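Local coordinates for protein tetracycline Repressor, class A (Pseudomonas sp., PDB 5MRU) that represses the tetracycline resistance gene as a helix-turn-helix DNA-binding protein, its affinity for the operator falling when tetracycline binds, at the interface of chains A and B. Numbering follows the deposited sequence. Chains: chain A/B, Tetracycline Repressor, class A.

Contact 1: the interface of chains A and B. Residues chain A 136, 140, 193-194; chain B 136, 140, 193-194.
A:Phe140 packs against helix 127-153 of chain B, and its twin B:Phe140 does the same on chain A, about the two-fold axis of the repressor dimer. At the base of the pair the two CA atoms, A:Phe140 CA and B:Phe140 CA, are 3.9 Å apart, which places the helices in direct contact. CB starts the side chain, and CG leaves it anti to the backbone N (chi1 174°), swinging the ring toward B:Thr136. Along one side of the ring, A:Phe140 CD1 comes 3.8 Å from the carbonyl oxygen B:Thr136 O. One atom further out, A:Phe140 CE1 reaches the methyl B:Thr136 CG2, also at 3.8 Å, so both backbone and side chain of the threonine receive the ring. That methyl is the branch anti to the threonine backbone N, while OG1 is a slightly more distant neighbour of CE1.

The second layer comes from helix 183-199 of each chain. A:Ile194 and B:Ile194 cross obliquely and touch through their middle carbons, CG1 to CG1, at 3.7 Å. Within chain A, A:Ile194 CD1 is 3.7 Å from A:Phe140 CB, a van der Waals contact that ties the isoleucine layer to the phenylalanine layer. The pairing of helices 127-153 and 183-199 is that of the TetR four-helix dimerisation bundle. Beside the isoleucines, the methyl A:Val193 CG1 rests 3.7 Å from the backbone oxygen B:Ile194 O.

Contact 2: the interface of chains A and B. Residues chain A 140, 143-144, 147; chain B 136, 139.
The B:Tyr139 ring has A:Ala144 over one face: the alanine CA stands 3.8 Å above the ring plane, displaced toward the rim. On the CD2 side the alanine methyl follows, A:Ala144 CB lying 3.8 Å from B:Tyr139 CD2. The CE1 side meets the aliphatic stem of A:Glu147, whose CG is 3.6 Å from B:Tyr139 CE1, with CB at nearly the same separation. The carboxylate plane is turned 53° from the ring plane, which argues against parallel stacking; the methylene groups make the nearer contacts. A bend at chi2 (-107°) carries the glutamate's end group past CE1 instead of extending it straight from the helix.

At the root of the tyrosine, B:Tyr139 CB packs 3.7 Å from A:Phe140 CE1, so the phenylalanine that also meets B:Thr136 closes this end of the site. With chi1 at -71°, CG of the tyrosine stands anti to its own carbonyl carbon, and the ring is directed along the chain A helix toward A:Ala144 and A:Glu147. The tyrosine contributes 79 Å² of the 151 Å² hidden here, the largest share of any residue in the patch, consistent with a leading role in this part of the packing. All six residues belong to helix 127-153 of one chain or the other, and the site lies where these two long helices of the dimer bundle pack together.

Contact 1: the interface of chains A and B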
# COMPACT_ATOMS: atom_id res chain seq x y z
N THR A 136 5.13 1.51 10.52
CA THR A 136 4.35 0.31 10.33
C THR A 136 2.86 0.60 10.15
O THR A 136 2.19 0.03 9.29
CB THR A 136 4.60 -0.63 11.51
OG1 THR A 136 5.95 -1.13 11.45
CG2 THR A 136 3.63 -1.78 11.48
N PHE A 140 0.85 -0.01 6.74
CA PHE A 140 -0.40 -0.75 6.81
C PHE A 140 -1.55 0.04 6.21
O PHE A 140 -2.38 -0.51 5.49
CB PHE A 140 -0.75 -1.05 8.27
CG PHE A 140 -2.10 -1.68 8.43
CD1 PHE A 140 -2.37 -2.90 7.87
CD2 PHE A 140 -3.11 -1.02 9.12
CE1 PHE A 140 -3.62 -3.50 8.03
CE2 PHE A 140 -4.37 -1.61 9.29
CZ PHE A 140 -4.63 -2.84 8.74
N VAL A 193 -4.60 -5.30 16.01
CA VAL A 193 -3.47 -6.21 16.10
C VAL A 193 -2.15 -5.43 16.17
O VAL A 193 -1.26 -5.71 16.97
CB VAL A 193 -3.43 -7.13 14.88
CG1 VAL A 193 -2.16 -7.96 14.89
CG2 VAL A 193 -4.67 -8.00 14.85
N ILE A 194 -2.02 -4.44 15.31
CA ILE A 194 -0.79 -3.67 15.32
C ILE A 194 -0.57 -2.99 16.66
O ILE A 194 0.55 -2.95 17.14
CB ILE A 194 -0.77 -2.65 14.16
CG1 ILE A 194 -0.23 -3.35 12.90
CG2 ILE A 194 0.06 -1.41 14.52
CD1 ILE A 194 -0.49 -2.60 11.61
N THR B 136 -4.19 -8.44 7.11
CA THR B 136 -3.39 -7.40 7.71
C THR B 136 -1.92 -7.44 7.25
O THR B 136 -1.32 -6.42 6.94
CB THR B 136 -3.49 -7.52 9.23
OG1 THR B 136 -4.82 -7.17 9.65
CG2 THR B 136 -2.49 -6.63 9.91
N PHE B 140 -0.22 -4.60 4.99
CA PHE B 140 1.05 -4.06 5.43
C PHE B 140 2.11 -4.19 4.35
O PHE B 140 2.89 -3.27 4.12
CB PHE B 140 1.56 -4.82 6.66
CG PHE B 140 2.93 -4.42 7.08
CD1 PHE B 140 3.20 -3.13 7.48
CD2 PHE B 140 3.98 -5.33 7.05
CE1 PHE B 140 4.47 -2.76 7.88
CE2 PHE B 140 5.27 -4.97 7.45
CZ PHE B 140 5.52 -3.68 7.86
N VAL B 193 6.26 -6.82 14.82
CA VAL B 193 5.17 -6.26 15.61
C VAL B 193 3.84 -6.92 15.26
O VAL B 193 3.04 -7.30 16.12
CB VAL B 193 5.05 -4.76 15.36
CG1 VAL B 193 3.81 -4.20 16.05
CG2 VAL B 193 6.31 -4.06 15.81
N ILE B 194 3.59 -7.07 13.98
CA ILE B 194 2.34 -7.69 13.57
C ILE B 194 2.22 -9.10 14.11
O ILE B 194 1.15 -9.50 14.54
CB ILE B 194 2.17 -7.65 12.04
CG1 ILE B 194 1.55 -6.30 11.65
CG2 ILE B 194 1.33 -8.83 11.53
CD1 ILE B 194 1.66 -5.96 10.17

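Contact 2: the interface of chains A and B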
# COMPACT_ATOMS: atom_id res chain seq x y z
N PHE A 140 0.85 -0.01 6.74
CA PHE A 140 -0.40 -0.75 6.81
C PHE A 140 -1.55 0.04 6.21
O PHE A 140 -2.38 -0.51 5.49
CB PHE A 140 -0.75 -1.05 8.27
CG PHE A 140 -2.10 -1.68 8.43
CD1 PHE A 140 -2.37 -2.90 7.87
CD2 PHE A 140 -3.11 -1.02 9.12
CE1 PHE A 140 -3.62 -3.50 8.03
CE2 PHE A 140 -4.37 -1.61 9.29
CZ PHE A 140 -4.63 -2.84 8.74
N GLY A 143 -1.32 0.65 2.47
CA GLY A 143 -1.64 -0.65 1.91
C GLY A 143 -3.15 -0.83 1.92
O GLY A 143 -3.75 -1.06 0.85
N ALA A 144 -3.77 -0.69 3.10
CA ALA A 144 -5.21 -0.96 3.23
C ALA A 144 -6.02 -0.07 2.27
O ALA A 144 -6.88 -0.55 1.53
CB ALA A 144 -5.68 -0.78 4.63
N GLU A 147 -5.73 -0.89 -1.47
CA GLU A 147 -6.50 -2.05 -1.89
C GLU A 147 -7.95 -1.69 -1.93
O GLU A 147 -8.65 -2.03 -2.88
CB GLU A 147 -6.24 -3.25 -1.00
CG GLU A 147 -4.80 -3.76 -1.06
CD GLU A 147 -4.70 -5.06 -1.82
OE1 GLU A 147 -5.60 -5.30 -2.66
OE2 GLU A 147 -3.75 -5.84 -1.58
N THR B 136 -4.19 -8.44 7.11
CA THR B 136 -3.39 -7.40 7.71
C THR B 136 -1.92 -7.44 7.25
O THR B 136 -1.32 -6.42 6.94
CB THR B 136 -3.49 -7.52 9.23
OG1 THR B 136 -4.82 -7.17 9.65
CG2 THR B 136 -2.49 -6.63 9.91
N TYR B 139 -2.07 -6.25 3.69
CA TYR B 139 -2.18 -4.80 3.61
C TYR B 139 -0.90 -4.09 3.97
O TYR B 139 -0.52 -3.12 3.30
CB TYR B 139 -3.33 -4.32 4.45
CG TYR B 139 -4.64 -4.71 3.84
CD1 TYR B 139 -4.72 -5.17 2.52
CD2 TYR B 139 -5.81 -4.58 4.55
CE1 TYR B 139 -5.93 -5.50 1.94
CE2 TYR B 139 -7.03 -4.90 3.99
CZ TYR B 139 -7.08 -5.37 2.69
OH TYR B 139 -8.31 -5.69 2.13

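Contact 1 and contact 2 lie about 9 Å apart, measured between the centres of their C-alpha atoms, and share A:Phe140 and B:Thr136. Contact 1 brings in helix 183-199 from both chains, whereas contact 2 is built entirely from helix 127-153 of each; together they sample successive levels of one packed bundle. Two-fold symmetry gives contact 2 a twin with the chains exchanged, while contact 1 already contains its equivalent pairs. The shared phenylalanine makes the packing continuous, consistent with a firmly joined dimer core that could hold the two DNA-binding regions in a defined relation.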